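PDB 1ULZ: pyruvate carboxylase n-terminal domain from Aquifex aeolicus, which is the biotin carboxylase subunit of a pyruvate carboxylase, a multidomain protein of the ATP-grasp group found here as a two-chain assembly. Local coordinates for residues A[296-301]-A[331-336]; A[335-340]-A[382-387]; A[355-360]-A[409-414]; A[363-368]-A[386-391]; A[394-399]-A[429-434]. The protein carries 1 engineered substitution. One frame throughout, in Å; residues are numbered along the deposited sequence.

Contact 1: A[296-301]-A[331-336]; sequences HPVSEM and GYAIEC
E335 OE2 rests against the ring of P297. The ring carbons CB, CG and CD all lie near it, CG closest at 3.7 Å from OE2. This oxygen is buried here with no hydrogen-bond partner in the model. This is helix-on-sheet packing: helix 296-303 lies on strand 332-339 of the large antiparallel sheet. The two short axes run nearly antiparallel, at 162°, and come within 7.4 Å. No hydrogen bond joins the segments; the contact is van der Waals packing, mostly between side chains. V298 sits in the middle, opposite A333, and its CB is 3.9 Å from A333 CB. Its CG1 stands anti to the carbonyl carbon (chi1 -68°) and reaches along the strand to E335 CB at 3.6 Å. The V298 and E335 side chains cross at about a right angle. One turn on, M301 CB meets A333 CB at 3.6 Å. The small alanine thus touches both V298 and M301. E335 CG is anti to its backbone N (chi1 180°), which carries the carboxylate across to the P297 ring. E300, on another side of the helix, forms salt bridges with R16 and R366. The A333 methyl CB also lies 3.6 Å from V298 O.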
# COMPACT_ATOMS: atom_id res chain seq x y z
N HIS A 296 -2.35 14.67 1.44
CA HIS A 296 -3.05 14.22 0.24
C HIS A 296 -3.24 12.70 0.12
O HIS A 296 -4.23 12.25 -0.47
CB HIS A 296 -2.36 14.73 -1.03
CG HIS A 296 -1.04 14.07 -1.32
ND1 HIS A 296 0.16 14.53 -0.81
CD2 HIS A 296 -0.73 12.99 -2.08
CE1 HIS A 296 1.14 13.77 -1.25
NE2 HIS A 296 0.63 12.83 -2.03
N PRO A 297 -2.31 11.90 0.66
CA PRO A 297 -2.46 10.44 0.56
C PRO A 297 -3.79 9.82 1.01
O PRO A 297 -4.23 8.85 0.39
CB PRO A 297 -1.27 9.91 1.36
CG PRO A 297 -0.23 10.94 1.11
CD PRO A 297 -1.02 12.23 1.28
N VAL A 298 -4.42 10.34 2.06
CA VAL A 298 -5.68 9.72 2.50
C VAL A 298 -6.77 9.86 1.45
O VAL A 298 -7.58 8.95 1.28
CB VAL A 298 -6.20 10.29 3.85
CG1 VAL A 298 -5.26 9.87 4.98
CG2 VAL A 298 -6.33 11.81 3.78
N SER A 299 -6.80 10.98 0.75
CA SER A 299 -7.79 11.18 -0.30
C SER A 299 -7.49 10.22 -1.45
O SER A 299 -8.40 9.68 -2.07
CB SER A 299 -7.76 12.62 -0.80
OG SER A 299 -8.13 13.52 0.23
N GLU A 300 -6.21 10.01 -1.73
CA GLU A 300 -5.81 9.10 -2.80
C GLU A 300 -6.29 7.68 -2.47
O GLU A 300 -6.79 6.97 -3.34
CB GLU A 300 -4.28 9.11 -2.99
CG GLU A 300 -3.74 10.39 -3.63
CD GLU A 300 -2.23 10.38 -3.84
OE1 GLU A 300 -1.73 11.22 -4.61
OE2 GLU A 300 -1.53 9.53 -3.25
N MET A 301 -6.15 7.29 -1.20
CA MET A 301 -6.55 5.95 -0.77
C MET A 301 -8.05 5.67 -0.94
O MET A 301 -8.43 4.58 -1.35
CB MET A 301 -6.21 5.73 0.71
CG MET A 301 -4.79 6.08 1.12
SD MET A 301 -3.56 5.01 0.40
CE MET A 301 -3.69 3.59 1.50
N GLY A 331 -14.33 3.07 1.49
CA GLY A 331 -13.67 2.87 2.77
C GLY A 331 -13.10 4.13 3.41
O GLY A 331 -13.42 5.25 3.01
N TYR A 332 -12.25 3.94 4.41
CA TYR A 332 -11.62 5.04 5.13
C TYR A 332 -10.11 4.92 5.22
O TYR A 332 -9.56 3.82 5.31
CB TYR A 332 -12.18 5.14 6.55
CG TYR A 332 -13.66 5.43 6.58
CD1 TYR A 332 -14.59 4.40 6.44
CD2 TYR A 332 -14.13 6.73 6.74
CE1 TYR A 332 -15.94 4.67 6.45
CE2 TYR A 332 -15.48 7.00 6.75
CZ TYR A 332 -16.38 5.97 6.61
OH TYR A 332 -17.72 6.23 6.62
N ALA A 333 -9.45 6.07 5.20
CA ALA A 333 -8.00 6.11 5.30
C ALA A 333 -7.60 7.06 6.42
O ALA A 333 -8.21 8.11 6.62
CB ALA A 333 -7.39 6.58 3.99
N ILE A 334 -6.57 6.67 7.16
CA ILE A 334 -6.07 7.47 8.26
C ILE A 334 -4.59 7.71 8.06
O ILE A 334 -3.87 6.82 7.62
CB ILE A 334 -6.25 6.77 9.61
CG1 ILE A 334 -7.73 6.41 9.82
CG2 ILE A 334 -5.74 7.66 10.72
CD1 ILE A 334 -7.97 5.51 11.02
N GLU A 335 -4.13 8.92 8.37
CA GLU A 335 -2.71 9.23 8.27
C GLU A 335 -2.20 9.83 9.57
O GLU A 335 -2.78 10.78 10.11
CB GLU A 335 -2.42 10.22 7.13
CG GLU A 335 -0.93 10.57 7.02
CD GLU A 335 -0.63 11.61 5.95
OE1 GLU A 335 -0.79 12.82 6.24
OE2 GLU A 335 -0.23 11.23 4.83
N CYS A 336 -1.11 9.27 10.08
CA CYS A 336 -0.49 9.74 11.31
C CYS A 336 0.90 10.26 10.99
O CYS A 336 1.67 9.61 10.28
CB CYS A 336 -0.37 8.60 12.32
SG CYS A 336 -1.92 7.94 12.88

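Contact 2: A[335-340]-A[382-387]; sequences ECRINA and DSMIAK
A classic beta bulge joins I338 to I385 and A386. I338 O accepts from both of their N-H groups. I385 N is 2.7 Å from I338 O and approaches nearly along the C=O axis. A386 N is 3.2 Å from I338 O, in the carbonyl plane and on a lone pair. In return I338 N donates to A386 O. The extra residue, on strand 384-392, shifts the pairing by one, so N339 faces M384. The strands are 332-339 and 384-392, antiparallel neighbours in the large sheet. Past the bulge, A340 N bonds to S383 O at 2.7 Å with a nearly straight angle of 172°. D382 OD2 accepts from M384 N in an Asx turn, which shapes the chain just before the strand. N339 OD1 lies 3.3 Å from M384 CA. On the same side of the sheet, M384 CE comes within 4.1 Å of R337 CD. The R337 guanidinium goes on to salt bridges with E239 and E295. K387 is bent at chi3 (-59°), with CD 3.6 Å from E335 OE2. K387 NZ stays 4.4 Å from E335 OE2, beyond salt-bridge range, and binds V294 O and E12 instead. On the other side, I338 CB faces the A386 methyl at 4.3 Å.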
# COMPACT_ATOMS: atom_id res chain seq x y z
N GLU A 335 -4.13 8.92 8.37
CA GLU A 335 -2.71 9.23 8.27
C GLU A 335 -2.20 9.83 9.57
O GLU A 335 -2.78 10.78 10.11
CB GLU A 335 -2.42 10.22 7.13
CG GLU A 335 -0.93 10.57 7.02
CD GLU A 335 -0.63 11.61 5.95
OE1 GLU A 335 -0.79 12.82 6.24
OE2 GLU A 335 -0.23 11.23 4.83
N CYS A 336 -1.11 9.27 10.08
CA CYS A 336 -0.49 9.74 11.31
C CYS A 336 0.90 10.26 10.99
O CYS A 336 1.67 9.61 10.28
CB CYS A 336 -0.37 8.60 12.32
SG CYS A 336 -1.92 7.94 12.88
N ARG A 337 1.22 11.42 11.54
CA ARG A 337 2.53 12.00 11.31
C ARG A 337 3.54 11.48 12.34
O ARG A 337 3.38 11.68 13.54
CB ARG A 337 2.45 13.53 11.33
CG ARG A 337 1.40 14.05 10.37
CD ARG A 337 1.67 15.47 9.93
NE ARG A 337 0.61 15.96 9.06
CZ ARG A 337 0.61 17.16 8.49
NH1 ARG A 337 1.63 17.99 8.69
NH2 ARG A 337 -0.41 17.53 7.73
N ILE A 338 4.55 10.79 11.84
CA ILE A 338 5.61 10.24 12.67
C ILE A 338 6.69 11.32 12.71
O ILE A 338 7.48 11.45 11.78
CB ILE A 338 6.20 8.97 12.03
CG1 ILE A 338 5.08 8.02 11.60
CG2 ILE A 338 7.14 8.28 13.02
CD1 ILE A 338 4.31 7.40 12.74
N ASN A 339 6.70 12.11 13.78
CA ASN A 339 7.68 13.18 13.92
C ASN A 339 8.66 12.92 15.04
O ASN A 339 8.33 12.29 16.05
CB ASN A 339 6.99 14.53 14.20
CG ASN A 339 5.92 14.86 13.20
OD1 ASN A 339 6.07 14.60 12.01
ND2 ASN A 339 4.83 15.47 13.67
N ALA A 340 9.88 13.41 14.86
CA ALA A 340 10.90 13.29 15.88
C ALA A 340 10.64 14.45 16.84
O ALA A 340 11.19 15.54 16.67
CB ALA A 340 12.29 13.41 15.27
N ASP A 382 11.63 20.73 9.10
CA ASP A 382 10.63 20.06 9.92
C ASP A 382 11.17 18.78 10.58
O ASP A 382 12.21 18.24 10.17
CB ASP A 382 9.38 19.72 9.10
CG ASP A 382 9.66 18.70 8.01
OD1 ASP A 382 9.50 19.03 6.82
OD2 ASP A 382 10.02 17.55 8.36
N SER A 383 10.46 18.30 11.59
CA SER A 383 10.87 17.11 12.31
C SER A 383 10.19 15.83 11.84
O SER A 383 10.26 14.80 12.52
CB SER A 383 10.60 17.32 13.80
OG SER A 383 9.26 17.74 14.00
N MET A 384 9.54 15.87 10.68
CA MET A 384 8.84 14.71 10.15
C MET A 384 9.79 13.58 9.76
O MET A 384 10.80 13.81 9.08
CB MET A 384 8.01 15.12 8.92
CG MET A 384 7.07 14.04 8.38
SD MET A 384 6.04 14.66 6.99
CE MET A 384 5.12 15.97 7.84
N ILE A 385 9.49 12.37 10.20
CA ILE A 385 10.30 11.21 9.87
C ILE A 385 9.58 10.43 8.77
O ILE A 385 10.19 10.00 7.80
CB ILE A 385 10.48 10.27 11.08
CG1 ILE A 385 11.17 11.02 12.22
CG2 ILE A 385 11.28 9.04 10.67
CD1 ILE A 385 11.25 10.23 13.49
N ALA A 386 8.27 10.26 8.94
CA ALA A 386 7.46 9.53 7.97
C ALA A 386 5.98 9.81 8.12
O ALA A 386 5.54 10.38 9.11
CB ALA A 386 7.71 8.03 8.12
N LYS A 387 5.21 9.43 7.10
CA LYS A 387 3.77 9.58 7.12
C LYS A 387 3.20 8.18 6.93
O LYS A 387 3.35 7.58 5.87
CB LYS A 387 3.27 10.49 6.00
CG LYS A 387 3.68 11.94 6.15
CD LYS A 387 3.00 12.83 5.13
CE LYS A 387 3.32 12.42 3.71
NZ LYS A 387 2.90 13.46 2.73

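Contact 3: A[355-360]-A[409-414]; sequences ERYYVP and YEITGV
R356 NE and E410 OE1 form a salt bridge of 2.7 Å. The carboxylate oxygen lies over one face of the guanidinium, and the two planes are 47° apart. T412 OG1 stands between its backbone N and carbonyl carbon (chi1 63°), which turns it to accept from R356 N at 2.8 Å. T412 O takes the E355 N-H at 2.7 Å, and T412 N donates to R356 O. Next to these bonds lies a short, weakly bonded antiparallel pair of strands, 357-358 and 410-411. Y358 N donates to E410 O there; the return bond is weak. At the other end, P360 CD sits over the centre of the Y409 ring, 3.6 Å from the centroid, in a CH-pi contact. Y357 OH and Y409 OH share a hydrogen bond of 2.9 Å, and Y357 OH also bonds H369. Y357 CD2 packs on I411 CG1 at 3.7 Å. Further out, R40 of the second subunit pairs with E410 OE2, and H369 of that subunit stacks on Y358 and bonds through its carbonyl to Y358 OH. Within the chain, Y357 and Y409 lean on A386 of strand 384-392, V359 and Y409 on V367 of strand 365-369, and I411 and Y409 on I418 of helix 418-426.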
# COMPACT_ATOMS: atom_id res chain seq x y z
N GLU A 355 18.61 5.30 14.84
CA GLU A 355 19.43 4.10 14.92
C GLU A 355 18.63 2.92 14.37
O GLU A 355 18.78 2.57 13.20
CB GLU A 355 19.85 3.86 16.38
CG GLU A 355 20.46 5.11 17.00
CD GLU A 355 20.95 4.90 18.42
OE1 GLU A 355 20.53 3.92 19.07
OE2 GLU A 355 21.75 5.74 18.90
N ARG A 356 17.79 2.30 15.18
CA ARG A 356 17.00 1.19 14.66
C ARG A 356 15.82 1.78 13.89
O ARG A 356 15.28 2.82 14.26
CB ARG A 356 16.54 0.26 15.79
CG ARG A 356 17.71 -0.22 16.64
CD ARG A 356 17.50 -1.58 17.31
NE ARG A 356 16.49 -1.56 18.35
CZ ARG A 356 16.45 -2.41 19.37
NH1 ARG A 356 17.38 -3.36 19.50
NH2 ARG A 356 15.48 -2.33 20.28
N TYR A 357 15.45 1.14 12.79
CA TYR A 357 14.36 1.64 11.97
C TYR A 357 13.72 0.52 11.16
O TYR A 357 14.35 -0.03 10.25
CB TYR A 357 14.89 2.74 11.02
CG TYR A 357 13.82 3.49 10.25
CD1 TYR A 357 13.69 3.34 8.87
CD2 TYR A 357 12.94 4.34 10.90
CE1 TYR A 357 12.70 4.00 8.18
CE2 TYR A 357 11.95 5.02 10.21
CZ TYR A 357 11.83 4.84 8.85
OH TYR A 357 10.82 5.49 8.16
N TYR A 358 12.49 0.15 11.52
CA TYR A 358 11.77 -0.89 10.80
C TYR A 358 10.42 -0.33 10.35
O TYR A 358 9.62 0.14 11.16
CB TYR A 358 11.56 -2.13 11.67
CG TYR A 358 10.66 -3.16 11.01
CD1 TYR A 358 9.31 -3.24 11.34
CD2 TYR A 358 11.15 -4.00 10.02
CE1 TYR A 358 8.47 -4.13 10.70
CE2 TYR A 358 10.31 -4.89 9.36
CZ TYR A 358 8.97 -4.95 9.70
OH TYR A 358 8.12 -5.80 9.03
N VAL A 359 10.19 -0.40 9.05
CA VAL A 359 8.97 0.11 8.44
C VAL A 359 7.92 -0.98 8.29
O VAL A 359 8.17 -2.02 7.69
CB VAL A 359 9.27 0.70 7.04
CG1 VAL A 359 8.02 1.33 6.46
CG2 VAL A 359 10.39 1.72 7.13
N PRO A 360 6.72 -0.75 8.84
CA PRO A 360 5.64 -1.74 8.74
C PRO A 360 5.08 -1.79 7.33
O PRO A 360 5.12 -0.79 6.60
CB PRO A 360 4.61 -1.24 9.76
CG PRO A 360 4.81 0.24 9.74
CD PRO A 360 6.33 0.37 9.71
N TYR A 409 6.06 -0.36 14.32
CA TYR A 409 7.00 0.61 13.75
C TYR A 409 8.15 0.88 14.72
O TYR A 409 7.99 1.66 15.66
CB TYR A 409 6.26 1.91 13.43
CG TYR A 409 6.79 2.72 12.26
CD1 TYR A 409 5.93 3.47 11.48
CD2 TYR A 409 8.14 2.73 11.94
CE1 TYR A 409 6.39 4.22 10.41
CE2 TYR A 409 8.62 3.49 10.87
CZ TYR A 409 7.73 4.22 10.11
OH TYR A 409 8.16 4.96 9.04
N GLU A 410 9.30 0.26 14.49
CA GLU A 410 10.43 0.48 15.39
C GLU A 410 11.30 1.66 14.95
O GLU A 410 11.69 1.76 13.79
CB GLU A 410 11.32 -0.76 15.50
CG GLU A 410 12.37 -0.61 16.60
CD GLU A 410 13.32 -1.80 16.72
OE1 GLU A 410 13.83 -2.02 17.84
OE2 GLU A 410 13.57 -2.50 15.72
N ILE A 411 11.58 2.56 15.89
CA ILE A 411 12.42 3.72 15.64
C ILE A 411 13.15 4.07 16.94
O ILE A 411 12.50 4.34 17.95
CB ILE A 411 11.59 4.96 15.22
CG1 ILE A 411 10.83 4.70 13.93
CG2 ILE A 411 12.52 6.16 15.05
CD1 ILE A 411 10.08 5.91 13.40
N THR A 412 14.48 4.04 16.92
CA THR A 412 15.25 4.41 18.11
C THR A 412 16.28 5.47 17.75
O THR A 412 16.60 5.67 16.57
CB THR A 412 15.98 3.19 18.74
OG1 THR A 412 16.95 2.67 17.82
CG2 THR A 412 14.99 2.11 19.12
N GLY A 413 16.81 6.14 18.77
CA GLY A 413 17.80 7.17 18.55
C GLY A 413 17.17 8.54 18.75
O GLY A 413 17.87 9.53 18.98
N VAL A 414 15.85 8.58 18.67
CA VAL A 414 15.09 9.81 18.82
C VAL A 414 13.71 9.51 19.38
O VAL A 414 13.20 8.39 19.24
CB VAL A 414 14.88 10.52 17.46
CG1 VAL A 414 16.21 10.92 16.85
CG2 VAL A 414 14.13 9.60 16.50
O HOH W 1 13.29 -1.13 20.06

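Contact 4: A[363-368]-A[386-391]; sequences FGIRVE and AKLITW
L388 overlaps two branched side chains of the neighbouring strand: its CD1 is 4.0 Å from V367 CG2 and 4.1 Å from I365 CG2. L388 CG is anti to the backbone N (chi1 177°), and the CD1 branch leans across toward strand 365-369. That strand is an edge of the large antiparallel sheet within this chain, paired here with strand 384-392. R366 and I389 form a hydrogen-bonded pair through both backbone N-H groups, and so do E368 and K387. W391 N donates to G364 O at 2.8 Å, where the chain enters the strand with a positive phi of 76° at G364. Beyond it, F363 CE1 comes to the edge of the W391 ring, 4.3 Å from CZ3. W391 NE1 bonds N330 O. The sheet face with L388 and T390 lies under helix 395-407. On the other face, I389 and R366 meet M301 of helix 296-303. There R366 grips E368 OE2 side-on with NE and NH2. The oxygen is 2.8 Å from R366 NE and lies in the guanidinium plane. E368 bends at chi2 (-68°), its CG 4.0 Å from I389 CD1, and its CB packs on K387 CE. A water spans E368 OE1 and K387 NZ, which also holds V294 O and E12. The second subunit packs here through G362 against R366 and E368. One N-H each of NE and NH2 goes to OE2, and NH1 goes to E300, so the guanidinium is probably held in its rotation. The salt bridge from R366, with K387 reached through water, probably favours the charged form of E368.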
# COMPACT_ATOMS: atom_id res chain seq x y z
N PHE A 363 -1.27 -5.45 3.83
CA PHE A 363 -2.53 -5.10 3.19
C PHE A 363 -3.09 -3.80 3.79
O PHE A 363 -3.26 -3.69 5.01
CB PHE A 363 -3.52 -6.26 3.39
CG PHE A 363 -4.86 -6.07 2.75
CD1 PHE A 363 -5.69 -5.02 3.13
CD2 PHE A 363 -5.32 -6.96 1.79
CE1 PHE A 363 -6.95 -4.88 2.57
CE2 PHE A 363 -6.57 -6.82 1.23
CZ PHE A 363 -7.39 -5.79 1.61
N GLY A 364 -3.37 -2.82 2.93
CA GLY A 364 -3.92 -1.56 3.38
C GLY A 364 -2.95 -0.60 4.06
O GLY A 364 -3.37 0.39 4.66
N ILE A 365 -1.66 -0.88 3.95
CA ILE A 365 -0.65 -0.03 4.58
C ILE A 365 0.21 0.68 3.55
O ILE A 365 0.73 0.06 2.62
CB ILE A 365 0.27 -0.85 5.50
CG1 ILE A 365 -0.54 -1.44 6.66
CG2 ILE A 365 1.41 0.03 6.03
CD1 ILE A 365 0.28 -2.32 7.57
N ARG A 366 0.37 1.99 3.72
CA ARG A 366 1.18 2.81 2.83
C ARG A 366 2.12 3.68 3.65
O ARG A 366 1.71 4.26 4.67
CB ARG A 366 0.29 3.68 1.95
CG ARG A 366 1.04 4.68 1.08
CD ARG A 366 0.09 5.47 0.19
NE ARG A 366 0.76 6.57 -0.49
CZ ARG A 366 0.15 7.43 -1.30
NH1 ARG A 366 -1.15 7.33 -1.54
NH2 ARG A 366 0.85 8.40 -1.87
N VAL A 367 3.37 3.78 3.22
CA VAL A 367 4.34 4.60 3.93
C VAL A 367 5.01 5.61 3.01
O VAL A 367 5.50 5.26 1.94
CB VAL A 367 5.44 3.72 4.58
CG1 VAL A 367 6.42 4.61 5.35
CG2 VAL A 367 4.82 2.68 5.51
N GLU A 368 4.99 6.88 3.43
CA GLU A 368 5.62 7.97 2.70
C GLU A 368 6.81 8.45 3.53
O GLU A 368 6.62 9.09 4.57
CB GLU A 368 4.65 9.14 2.51
CG GLU A 368 3.45 8.88 1.60
CD GLU A 368 3.83 8.71 0.14
OE1 GLU A 368 4.71 9.46 -0.35
OE2 GLU A 368 3.24 7.83 -0.53
N ALA A 386 8.27 10.26 8.94
CA ALA A 386 7.46 9.53 7.97
C ALA A 386 5.98 9.81 8.12
O ALA A 386 5.54 10.38 9.11
CB ALA A 386 7.71 8.03 8.12
N LYS A 387 5.21 9.43 7.10
CA LYS A 387 3.77 9.58 7.12
C LYS A 387 3.20 8.18 6.93
O LYS A 387 3.35 7.58 5.87
CB LYS A 387 3.27 10.49 6.00
CG LYS A 387 3.68 11.94 6.15
CD LYS A 387 3.00 12.83 5.13
CE LYS A 387 3.32 12.42 3.71
NZ LYS A 387 2.90 13.46 2.73
N LEU A 388 2.57 7.66 7.98
CA LEU A 388 1.97 6.33 7.94
C LEU A 388 0.48 6.45 7.62
O LEU A 388 -0.26 7.13 8.33
CB LEU A 388 2.16 5.63 9.29
CG LEU A 388 1.54 4.25 9.44
CD1 LEU A 388 2.16 3.27 8.43
CD2 LEU A 388 1.76 3.76 10.87
N ILE A 389 0.05 5.78 6.56
CA ILE A 389 -1.34 5.82 6.13
C ILE A 389 -1.92 4.41 6.02
O ILE A 389 -1.31 3.52 5.42
CB ILE A 389 -1.48 6.51 4.75
CG1 ILE A 389 -0.81 7.88 4.78
CG2 ILE A 389 -2.96 6.65 4.38
CD1 ILE A 389 0.54 7.90 4.11
N THR A 390 -3.09 4.20 6.61
CA THR A 390 -3.75 2.89 6.56
C THR A 390 -5.16 3.02 5.99
O THR A 390 -5.88 3.98 6.27
CB THR A 390 -3.86 2.23 7.96
OG1 THR A 390 -4.59 3.09 8.85
CG2 THR A 390 -2.47 1.96 8.53
N TRP A 391 -5.55 2.04 5.18
CA TRP A 391 -6.89 2.02 4.58
C TRP A 391 -7.64 0.75 4.98
O TRP A 391 -7.04 -0.31 5.13
CB TRP A 391 -6.79 2.07 3.05
CG TRP A 391 -8.14 1.96 2.39
CD1 TRP A 391 -8.97 3.00 2.06
CD2 TRP A 391 -8.86 0.76 2.11
NE1 TRP A 391 -10.17 2.51 1.60
CE2 TRP A 391 -10.13 1.14 1.62
CE3 TRP A 391 -8.57 -0.60 2.24
CZ2 TRP A 391 -11.10 0.21 1.26
CZ3 TRP A 391 -9.53 -1.53 1.87
CH2 TRP A 391 -10.79 -1.12 1.39
O HOH W 2 3.82 12.14 0.23

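Contact 5: A[394-399]-A[429-434]; sequences TWDEAV and DFKAGK
The W395 indole is lined on one face by V399 CG2, one helical turn on in its own helix, and at its edge by F430 O and the K431 carbonyl group. W395 CZ2 lies over one face of the F430 ring, offset toward the rim. The two planes meet at 58°, and W395 CH2 is 3.5 Å from F430 CZ. V399 CG2 adds a looser touch on F430 CE1 at 4.1 Å. The contact joins the first turn of helix 395-407 to the end of helix 428-432. That end is a Schellman motif, with G433 at positive phi; G433 N bonds back to F430 O and K434 N to D429 O. W395 CG is anti to the backbone N (chi1 172°), which sends the indole out to this helix end. Its NE1 is shared between two carbonyls, weakly to each: 3.0 Å to K431 O and 3.4 Å to F430 O. D396 OD2 and K431 NZ form a long salt bridge of 3.7 Å, while K431 NZ has its stronger partner in E400. F430 is further enclosed by F435, I424 and M425, and W395 rests on I334 of the sheet. The apolar rings therefore seem to carry most of the contact. The shared N-H adds a weak donor at the C-terminal end of the helix, where F430 O already accepts from G433 N; this may slightly ease the negative end of the helix dipole.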
# COMPACT_ATOMS: atom_id res chain seq x y z
N THR A 394 -14.08 -0.09 6.78
CA THR A 394 -14.85 0.62 7.79
C THR A 394 -13.96 1.40 8.76
O THR A 394 -12.78 1.11 8.90
CB THR A 394 -15.69 -0.35 8.62
OG1 THR A 394 -14.82 -1.25 9.33
CG2 THR A 394 -16.62 -1.15 7.72
N TRP A 395 -14.56 2.37 9.43
CA TRP A 395 -13.84 3.21 10.38
C TRP A 395 -13.10 2.43 11.46
O TRP A 395 -11.93 2.67 11.71
CB TRP A 395 -14.79 4.20 11.04
CG TRP A 395 -14.16 4.95 12.16
CD1 TRP A 395 -14.45 4.84 13.49
CD2 TRP A 395 -13.09 5.91 12.06
NE1 TRP A 395 -13.63 5.67 14.22
CE2 TRP A 395 -12.79 6.34 13.37
CE3 TRP A 395 -12.36 6.44 10.99
CZ2 TRP A 395 -11.80 7.28 13.63
CZ3 TRP A 395 -11.38 7.37 11.25
CH2 TRP A 395 -11.10 7.78 12.57
N ASP A 396 -13.78 1.49 12.12
CA ASP A 396 -13.12 0.75 13.19
C ASP A 396 -11.97 -0.11 12.69
O ASP A 396 -10.95 -0.24 13.38
CB ASP A 396 -14.10 -0.10 13.99
CG ASP A 396 -13.48 -0.64 15.27
OD1 ASP A 396 -13.09 -1.83 15.31
OD2 ASP A 396 -13.35 0.15 16.23
N GLU A 397 -12.11 -0.70 11.51
CA GLU A 397 -11.05 -1.53 10.95
C GLU A 397 -9.84 -0.68 10.60
O GLU A 397 -8.70 -1.13 10.74
CB GLU A 397 -11.54 -2.24 9.70
CG GLU A 397 -12.72 -3.14 9.94
CD GLU A 397 -13.10 -3.92 8.71
OE1 GLU A 397 -12.51 -5.00 8.48
OE2 GLU A 397 -13.97 -3.45 7.95
N ALA A 398 -10.08 0.55 10.15
CA ALA A 398 -9.00 1.45 9.78
C ALA A 398 -8.24 1.85 11.04
O ALA A 398 -7.02 1.96 11.04
CB ALA A 398 -9.56 2.68 9.09
N VAL A 399 -8.99 2.07 12.13
CA VAL A 399 -8.38 2.45 13.40
C VAL A 399 -7.48 1.32 13.90
O VAL A 399 -6.34 1.55 14.29
CB VAL A 399 -9.46 2.74 14.47
CG1 VAL A 399 -8.80 3.02 15.81
CG2 VAL A 399 -10.32 3.92 14.02
N ASP A 429 -13.20 7.82 22.70
CA ASP A 429 -13.88 8.73 21.79
C ASP A 429 -13.37 8.66 20.36
O ASP A 429 -14.17 8.66 19.41
CB ASP A 429 -13.80 10.17 22.30
CG ASP A 429 -14.50 10.35 23.64
OD1 ASP A 429 -15.52 9.66 23.88
OD2 ASP A 429 -14.04 11.18 24.44
N PHE A 430 -12.06 8.60 20.18
CA PHE A 430 -11.54 8.52 18.82
C PHE A 430 -12.08 7.26 18.14
O PHE A 430 -12.51 7.30 16.98
CB PHE A 430 -10.01 8.52 18.81
CG PHE A 430 -9.42 8.51 17.43
CD1 PHE A 430 -9.00 7.32 16.85
CD2 PHE A 430 -9.34 9.67 16.69
CE1 PHE A 430 -8.51 7.30 15.55
CE2 PHE A 430 -8.85 9.65 15.39
CZ PHE A 430 -8.44 8.46 14.82
N LYS A 431 -12.09 6.14 18.86
CA LYS A 431 -12.59 4.90 18.29
C LYS A 431 -14.05 5.03 17.88
O LYS A 431 -14.47 4.48 16.86
CB LYS A 431 -12.47 3.75 19.30
CG LYS A 431 -11.05 3.39 19.64
CD LYS A 431 -10.99 1.96 20.13
CE LYS A 431 -11.61 1.05 19.08
NZ LYS A 431 -11.34 -0.38 19.35
N ALA A 432 -14.81 5.78 18.67
CA ALA A 432 -16.22 6.00 18.40
C ALA A 432 -16.39 7.04 17.29
O ALA A 432 -17.51 7.28 16.83
CB ALA A 432 -16.93 6.46 19.68
N GLY A 433 -15.29 7.65 16.88
CA GLY A 433 -15.35 8.66 15.83
C GLY A 433 -15.73 10.04 16.33
O GLY A 433 -16.16 10.89 15.54
N LYS A 434 -15.58 10.26 17.63
CA LYS A 434 -15.91 11.54 18.26
C LYS A 434 -14.65 12.36 18.54
O LYS A 434 -13.85 11.98 19.40
CB LYS A 434 -16.65 11.30 19.58
CG LYS A 434 -18.18 11.27 19.51
CD LYS A 434 -18.73 10.42 18.35
CE LYS A 434 -19.03 11.30 17.12
NZ LYS A 434 -19.72 10.56 16.03

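Overall arrangement
Contact 1 comes first along the chain, closing a partly helical loop and laying helix 296-303 on strand 332-339. Contact 2 opens on that same strand, overlapping contact 1 at E335 and C336, and closes on strand 384-392. Contact 3 opens inside the loop of contact 2 and closes after it, so the two cross; it pairs the short strands 357-358 and 410-411. Contact 4 is nested in the loop of contact 3 and ends on strand 384-392, as contact 2 does, adding strand 365-369 to the sheet. Contact 5 begins before contact 3 closes and ends later, crossing it too; it joins helices 395-407 and 428-432. Contacts 3 and 4 reach the second subunit, and contact 1 touches it through E300.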